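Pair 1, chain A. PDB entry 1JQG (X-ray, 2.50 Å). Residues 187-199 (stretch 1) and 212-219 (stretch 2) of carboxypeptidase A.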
# COMPACT_ATOMS: atom_id res chain seq x y z
N THR A 187 -0.61 -5.88 2.95
CA THR A 187 0.66 -5.19 2.91
C THR A 187 1.46 -5.35 4.20
O THR A 187 2.73 -5.28 4.14
CB THR A 187 0.53 -3.69 2.59
OG1 THR A 187 -0.21 -3.01 3.61
CG2 THR A 187 -0.14 -3.54 1.23
N LEU A 188 0.79 -5.52 5.33
CA LEU A 188 1.42 -5.65 6.63
C LEU A 188 2.24 -6.91 6.78
O LEU A 188 3.46 -6.89 7.07
CB LEU A 188 0.39 -5.54 7.76
CG LEU A 188 0.96 -5.62 9.20
CD1 LEU A 188 1.96 -4.51 9.54
CD2 LEU A 188 -0.10 -5.59 10.29
N PRO A 189 1.72 -8.08 6.40
CA PRO A 189 2.51 -9.31 6.39
C PRO A 189 3.82 -9.17 5.66
O PRO A 189 4.85 -9.83 5.91
CB PRO A 189 1.56 -10.31 5.73
CG PRO A 189 0.18 -9.80 6.06
CD PRO A 189 0.32 -8.31 5.95
N ALA A 190 3.81 -8.47 4.50
CA ALA A 190 5.01 -8.30 3.69
C ALA A 190 6.11 -7.56 4.43
O ALA A 190 7.27 -7.96 4.50
CB ALA A 190 4.67 -7.52 2.44
N THR A 191 5.77 -6.46 5.10
CA THR A 191 6.71 -5.66 5.86
C THR A 191 7.09 -6.33 7.15
O THR A 191 8.14 -6.13 7.78
CB THR A 191 6.07 -4.26 6.12
OG1 THR A 191 7.02 -3.20 6.22
CG2 THR A 191 5.14 -4.29 7.31
N LEU A 192 6.24 -7.21 7.67
CA LEU A 192 6.48 -7.95 8.90
C LEU A 192 7.44 -9.09 8.64
O LEU A 192 8.18 -9.64 9.48
CB LEU A 192 5.12 -8.46 9.43
CG LEU A 192 4.57 -7.86 10.75
CD1 LEU A 192 4.84 -6.39 10.84
CD2 LEU A 192 3.10 -8.17 10.86
N TYR A 193 7.41 -9.61 7.41
CA TYR A 193 8.28 -10.73 7.06
C TYR A 193 9.70 -10.22 6.95
O TYR A 193 10.63 -10.90 7.38
CB TYR A 193 7.81 -11.38 5.75
CG TYR A 193 8.39 -12.74 5.47
CD1 TYR A 193 7.74 -13.89 5.93
CD2 TYR A 193 9.57 -12.89 4.77
CE1 TYR A 193 8.27 -15.15 5.68
CE2 TYR A 193 10.09 -14.14 4.52
CZ TYR A 193 9.45 -15.27 4.99
OH TYR A 193 10.01 -16.49 4.72
N ALA A 194 9.83 -9.00 6.41
CA ALA A 194 11.14 -8.35 6.30
C ALA A 194 11.83 -8.16 7.65
O ALA A 194 13.06 -8.24 7.81
CB ALA A 194 11.00 -7.03 5.58
N ILE A 195 11.07 -7.82 8.69
CA ILE A 195 11.57 -7.74 10.06
C ILE A 195 11.99 -9.12 10.54
O ILE A 195 12.96 -9.27 11.30
CB ILE A 195 10.46 -7.16 10.98
CG1 ILE A 195 10.19 -5.70 10.62
CG2 ILE A 195 10.85 -7.28 12.42
CD1 ILE A 195 9.03 -5.03 11.34
N HIS A 196 11.20 -10.15 10.14
CA HIS A 196 11.43 -11.51 10.60
C HIS A 196 12.74 -12.05 10.06
O HIS A 196 13.51 -12.71 10.73
CB HIS A 196 10.22 -12.38 10.29
CG HIS A 196 10.42 -13.86 10.50
ND1 HIS A 196 10.73 -14.80 9.53
CD2 HIS A 196 10.33 -14.53 11.66
CE1 HIS A 196 10.84 -15.98 10.09
NE2 HIS A 196 10.61 -15.84 11.38
N LYS A 197 13.02 -11.80 8.79
CA LYS A 197 14.28 -12.28 8.18
C LYS A 197 15.50 -11.43 8.52
O LYS A 197 16.61 -11.93 8.47
CB LYS A 197 14.18 -12.37 6.65
CG LYS A 197 13.27 -13.53 6.20
CD LYS A 197 14.05 -14.80 6.55
CE LYS A 197 13.24 -16.05 6.26
NZ LYS A 197 14.19 -17.21 6.49
N LEU A 198 15.30 -10.16 8.88
CA LEU A 198 16.42 -9.31 9.27
C LEU A 198 16.74 -9.38 10.76
O LEU A 198 17.81 -8.94 11.19
CB LEU A 198 16.14 -7.86 8.85
CG LEU A 198 16.02 -7.57 7.37
CD1 LEU A 198 15.54 -6.13 7.17
CD2 LEU A 198 17.33 -7.76 6.62
N VAL A 199 15.82 -9.85 11.57
CA VAL A 199 16.00 -9.89 13.02
C VAL A 199 15.87 -11.29 13.59
O VAL A 199 16.79 -11.65 14.30
CB VAL A 199 14.98 -8.96 13.72
CG1 VAL A 199 15.16 -8.85 15.23
CG2 VAL A 199 15.00 -7.55 13.12
N ASP A 212 21.60 -0.56 6.11
CA ASP A 212 20.76 -0.04 7.19
C ASP A 212 19.28 0.07 6.81
O ASP A 212 18.99 0.44 5.66
CB ASP A 212 21.24 1.36 7.57
CG ASP A 212 22.45 1.37 8.44
OD1 ASP A 212 22.90 0.31 8.89
OD2 ASP A 212 23.03 2.46 8.71
N TRP A 213 18.38 -0.44 7.63
CA TRP A 213 16.97 -0.53 7.25
C TRP A 213 16.05 0.29 8.16
O TRP A 213 16.25 0.49 9.36
CB TRP A 213 16.47 -1.97 7.22
CG TRP A 213 17.31 -2.92 6.44
CD1 TRP A 213 18.55 -3.41 6.76
CD2 TRP A 213 16.95 -3.55 5.21
NE1 TRP A 213 18.99 -4.29 5.80
CE2 TRP A 213 18.02 -4.40 4.84
CE3 TRP A 213 15.83 -3.52 4.38
CZ2 TRP A 213 18.00 -5.18 3.67
CZ3 TRP A 213 15.80 -4.26 3.24
CH2 TRP A 213 16.88 -5.08 2.88
N ILE A 214 15.00 0.84 7.53
CA ILE A 214 13.97 1.59 8.20
C ILE A 214 12.68 0.90 7.77
O ILE A 214 12.35 0.84 6.58
CB ILE A 214 13.96 3.07 7.81
CG1 ILE A 214 15.18 3.80 8.39
CG2 ILE A 214 12.67 3.77 8.31
CD1 ILE A 214 15.35 5.25 7.98
N ILE A 215 11.90 0.40 8.74
CA ILE A 215 10.65 -0.27 8.44
C ILE A 215 9.51 0.32 9.23
O ILE A 215 9.55 0.29 10.47
CB ILE A 215 10.76 -1.78 8.68
CG1 ILE A 215 11.91 -2.37 7.84
CG2 ILE A 215 9.44 -2.48 8.34
CD1 ILE A 215 12.08 -3.87 7.93
N LEU A 216 8.48 0.77 8.53
CA LEU A 216 7.27 1.34 9.14
C LEU A 216 6.06 0.47 8.80
O LEU A 216 5.48 0.53 7.70
CB LEU A 216 7.07 2.79 8.66
CG LEU A 216 5.80 3.53 9.09
CD1 LEU A 216 5.70 3.72 10.60
CD2 LEU A 216 5.72 4.93 8.50
N PRO A 217 5.68 -0.44 9.70
CA PRO A 217 4.58 -1.38 9.50
C PRO A 217 3.25 -0.71 9.25
O PRO A 217 2.51 -1.05 8.32
CB PRO A 217 4.66 -2.29 10.68
CG PRO A 217 6.06 -2.15 11.23
CD PRO A 217 6.40 -0.70 10.96
N VAL A 218 2.74 0.12 10.15
CA VAL A 218 1.46 0.77 10.11
C VAL A 218 1.56 2.28 9.92
O VAL A 218 1.65 3.08 10.84
CB VAL A 218 0.63 0.51 11.39
CG1 VAL A 218 -0.82 0.94 11.15
CG2 VAL A 218 0.68 -0.96 11.76
N ALA A 219 1.51 2.71 8.65
CA ALA A 219 1.64 4.11 8.30
C ALA A 219 0.37 4.92 8.54
O ALA A 219 0.49 6.14 8.72
CB ALA A 219 2.06 4.25 6.87

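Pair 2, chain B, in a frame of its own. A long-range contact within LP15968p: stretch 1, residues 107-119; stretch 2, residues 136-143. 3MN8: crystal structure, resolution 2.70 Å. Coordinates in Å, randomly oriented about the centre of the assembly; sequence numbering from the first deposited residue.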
# COMPACT_ATOMS: atom_id res chain seq x y z
N GLY B 107 3.57 2.87 -12.69
CA GLY B 107 2.87 3.06 -11.43
C GLY B 107 2.73 4.54 -11.10
O GLY B 107 1.66 5.00 -10.67
N ARG B 108 3.82 5.27 -11.32
CA ARG B 108 3.82 6.72 -11.15
C ARG B 108 2.58 7.32 -11.80
O ARG B 108 1.75 7.93 -11.13
CB ARG B 108 5.08 7.35 -11.77
CG ARG B 108 4.91 8.82 -12.07
CD ARG B 108 6.11 9.44 -12.78
NE ARG B 108 7.12 9.88 -11.83
CZ ARG B 108 7.44 11.14 -11.53
NH1 ARG B 108 6.85 12.17 -12.11
NH2 ARG B 108 8.38 11.35 -10.63
N GLN B 109 2.46 7.12 -13.11
CA GLN B 109 1.35 7.73 -13.86
C GLN B 109 -0.00 7.16 -13.47
O GLN B 109 -1.00 7.91 -13.46
CB GLN B 109 1.56 7.61 -15.37
CG GLN B 109 2.32 8.77 -15.96
CD GLN B 109 1.76 10.10 -15.51
OE1 GLN B 109 2.45 10.90 -14.88
NE2 GLN B 109 0.50 10.34 -15.84
N LEU B 110 -0.05 5.87 -13.15
CA LEU B 110 -1.31 5.25 -12.72
C LEU B 110 -1.88 5.89 -11.45
O LEU B 110 -3.10 6.01 -11.29
CB LEU B 110 -1.14 3.75 -12.51
CG LEU B 110 -0.97 2.91 -13.78
CD1 LEU B 110 -0.94 1.45 -13.42
CD2 LEU B 110 -2.09 3.16 -14.75
N LEU B 111 -0.99 6.30 -10.55
CA LEU B 111 -1.44 6.93 -9.32
C LEU B 111 -1.88 8.35 -9.59
O LEU B 111 -2.80 8.86 -8.95
CB LEU B 111 -0.35 6.91 -8.26
CG LEU B 111 -0.13 5.54 -7.62
CD1 LEU B 111 0.90 5.62 -6.50
CD2 LEU B 111 -1.47 5.05 -7.10
N VAL B 112 -1.23 9.00 -10.54
CA VAL B 112 -1.62 10.34 -10.94
C VAL B 112 -3.02 10.26 -11.52
O VAL B 112 -3.90 11.05 -11.17
CB VAL B 112 -0.65 10.91 -11.96
CG1 VAL B 112 -1.29 12.03 -12.74
CG2 VAL B 112 0.62 11.39 -11.24
N TYR B 113 -3.23 9.28 -12.39
CA TYR B 113 -4.55 8.97 -12.93
C TYR B 113 -5.62 8.65 -11.86
O TYR B 113 -6.73 9.17 -11.90
CB TYR B 113 -4.45 7.79 -13.91
CG TYR B 113 -3.71 8.10 -15.19
CD1 TYR B 113 -3.17 7.07 -15.97
CD2 TYR B 113 -3.55 9.41 -15.64
CE1 TYR B 113 -2.50 7.34 -17.15
CE2 TYR B 113 -2.88 9.69 -16.82
CZ TYR B 113 -2.35 8.65 -17.57
OH TYR B 113 -1.68 8.93 -18.73
N MET B 114 -5.28 7.79 -10.91
CA MET B 114 -6.22 7.44 -9.85
C MET B 114 -6.73 8.69 -9.11
O MET B 114 -7.93 8.87 -8.97
CB MET B 114 -5.60 6.43 -8.88
CG MET B 114 -6.51 6.01 -7.71
SD MET B 114 -8.03 5.14 -8.19
CE MET B 114 -7.30 3.81 -9.15
N ALA B 115 -5.81 9.53 -8.64
CA ALA B 115 -6.15 10.75 -7.92
C ALA B 115 -7.26 11.51 -8.62
O ALA B 115 -8.34 11.74 -8.05
CB ALA B 115 -4.91 11.64 -7.80
N GLN B 116 -7.00 11.91 -9.86
CA GLN B 116 -7.99 12.60 -10.66
C GLN B 116 -9.27 11.78 -10.78
O GLN B 116 -10.37 12.29 -10.54
CB GLN B 116 -7.42 12.88 -12.04
CG GLN B 116 -6.20 13.81 -12.04
CD GLN B 116 -5.51 13.85 -13.40
OE1 GLN B 116 -5.90 14.61 -14.30
NE2 GLN B 116 -4.49 13.01 -13.57
N TYR B 117 -9.12 10.51 -11.14
CA TYR B 117 -10.25 9.60 -11.34
C TYR B 117 -11.19 9.56 -10.13
O TYR B 117 -12.39 9.81 -10.25
CB TYR B 117 -9.75 8.19 -11.64
CG TYR B 117 -10.86 7.20 -11.92
CD1 TYR B 117 -11.42 7.11 -13.18
CD2 TYR B 117 -11.35 6.37 -10.92
CE1 TYR B 117 -12.44 6.23 -13.45
CE2 TYR B 117 -12.37 5.47 -11.18
CZ TYR B 117 -12.92 5.40 -12.45
OH TYR B 117 -13.94 4.52 -12.71
N LEU B 118 -10.64 9.24 -8.98
CA LEU B 118 -11.43 9.20 -7.76
C LEU B 118 -12.14 10.52 -7.50
O LEU B 118 -13.35 10.55 -7.32
CB LEU B 118 -10.55 8.85 -6.56
CG LEU B 118 -10.19 7.37 -6.51
CD1 LEU B 118 -9.25 7.07 -5.35
CD2 LEU B 118 -11.47 6.53 -6.43
N LEU B 119 -11.38 11.60 -7.46
CA LEU B 119 -11.97 12.89 -7.14
C LEU B 119 -13.06 13.29 -8.11
O LEU B 119 -14.19 13.57 -7.70
CB LEU B 119 -10.90 13.97 -7.05
CG LEU B 119 -10.16 13.95 -5.73
CD1 LEU B 119 -8.99 14.95 -5.75
CD2 LEU B 119 -11.14 14.23 -4.58
N ASP B 136 -9.79 5.98 3.95
CA ASP B 136 -8.90 7.13 3.97
C ASP B 136 -7.69 6.83 3.10
O ASP B 136 -6.82 6.03 3.47
CB ASP B 136 -8.45 7.40 5.39
CG ASP B 136 -8.57 8.85 5.77
OD1 ASP B 136 -9.70 9.39 5.75
OD2 ASP B 136 -7.53 9.44 6.11
N ILE B 137 -7.63 7.48 1.95
CA ILE B 137 -6.71 7.07 0.92
C ILE B 137 -5.57 8.06 0.68
O ILE B 137 -5.80 9.26 0.50
CB ILE B 137 -7.45 6.79 -0.37
CG1 ILE B 137 -8.48 5.66 -0.17
CG2 ILE B 137 -6.46 6.49 -1.49
CD1 ILE B 137 -9.56 5.57 -1.27
N TYR B 138 -4.34 7.54 0.66
CA TYR B 138 -3.14 8.33 0.36
C TYR B 138 -2.39 7.83 -0.88
O TYR B 138 -2.05 6.64 -0.98
CB TYR B 138 -2.19 8.32 1.55
CG TYR B 138 -2.75 8.93 2.81
CD1 TYR B 138 -3.63 8.22 3.61
CD2 TYR B 138 -2.38 10.20 3.20
CE1 TYR B 138 -4.13 8.77 4.76
CE2 TYR B 138 -2.86 10.76 4.35
CZ TYR B 138 -3.74 10.04 5.13
OH TYR B 138 -4.25 10.59 6.29
N LEU B 139 -2.11 8.76 -1.79
CA LEU B 139 -1.45 8.44 -3.05
C LEU B 139 -0.08 9.13 -3.17
O LEU B 139 0.04 10.36 -3.10
CB LEU B 139 -2.34 8.81 -4.24
CG LEU B 139 -3.78 8.31 -4.22
CD1 LEU B 139 -4.52 8.74 -5.48
CD2 LEU B 139 -3.82 6.79 -4.04
N VAL B 140 0.95 8.30 -3.35
CA VAL B 140 2.32 8.78 -3.54
C VAL B 140 2.84 8.31 -4.90
O VAL B 140 3.48 7.25 -5.01
CB VAL B 140 3.24 8.24 -2.41
CG1 VAL B 140 4.61 8.92 -2.46
CG2 VAL B 140 2.59 8.43 -1.04
N PRO B 141 2.56 9.09 -5.96
CA PRO B 141 2.99 8.79 -7.33
C PRO B 141 4.49 8.50 -7.46
O PRO B 141 4.87 7.61 -8.22
CB PRO B 141 2.63 10.08 -8.09
CG PRO B 141 1.49 10.64 -7.34
CD PRO B 141 1.74 10.32 -5.89
N THR B 142 5.33 9.25 -6.75
CA THR B 142 6.76 8.96 -6.73
C THR B 142 7.36 9.06 -5.34
O THR B 142 6.91 9.85 -4.49
CB THR B 142 7.58 9.87 -7.67
OG1 THR B 142 8.96 9.50 -7.58
CG2 THR B 142 7.46 11.32 -7.27
N MET B 143 8.39 8.25 -5.14
CA MET B 143 9.11 8.16 -3.88
C MET B 143 10.59 8.38 -4.21
O MET B 143 11.45 8.39 -3.32
CB MET B 143 8.85 6.78 -3.28
CG MET B 143 9.37 6.57 -1.89
SD MET B 143 9.30 4.82 -1.45
CE MET B 143 10.74 4.72 -0.39

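In both pairs a helix packs across a strand that runs roughly antiparallel to it. The N-to-C directions make an angle of 145° in pair 1 and 142° in pair 2. The axes approach to 9.1 Å in pair 1 and 8.4 Å in pair 2. Fourteen central residues superpose with an RMSD of 0.7 Å. Each strand is followed by a proline, P217(A) matching P141(B). The buried surface is similar, 418 Å² and 448 Å². No hydrogen bond crosses between the stretches in either pair, so the contact rests mainly on apolar packing.

The strand residue in the middle of the contact is I215(A) in pair 1 and L139(B) in pair 2. Both point toward the helix, and their side-chain centres fall 0.9 Å apart. In pair 1, CD1 of I215(A) lies 4.1 Å from CB of A194(A) and 3.8 Å from CG1 of I195(A). The matching helix positions are M114(B) and A115(B), so alanine and the larger residue change places. CD1 of L139(B) lies 4.0 Å from CG of M114(B) and 3.7 Å from CB of A115(B). The M114(B) side chain starts toward the strand, but its end leads away.

T191(A) matches L111(B), and both point toward the strand. OG1 of T191(A) sits 3.3 Å from CG2 of I215(A), a close contact but not a hydrogen bond. The longer L111(B) places its CD1 3.4 Å from O of V140(B), and its CD2 lies 4.2 Å from CD2 of L139(B).

Three matched helix positions touch the proline in both pairs: L188(A) and R108(B), T191(A) and L111(B), L192(A) and V112(B). In pair 1, I195(A) adds a fourth, with its CD1 4.1 Å from CG of P217(A); its match A115(B) does not reach P141(B). CB of P217(A) touches CD1 of L188(A) at 3.7 Å and CD1 of L192(A) at 4.1 Å. In pair 2, CB of P141(B) meets CG2 of V112(B) at 4.0 Å. R108(B) replaces L188(A). Its backbone comes close: CA of R108(B) makes a CA-H...O contact with O of P141(B) at 3.2 Å. Its side chain reaches on to the next residue, with NH2 of R108(B) 3.4 Å from CB of T142(B).

At the other end of the contact, L198(A) matches L118(B), and W213(A) matches I137(B). CD1 of L198(A) lies over one face of the indole, 3.5 Å from CD2 of W213(A), in a CH-pi contact. Pair 2 has a looser aliphatic contact here, with CD1 of L118(B) 4.4 Å from CD1 of I137(B).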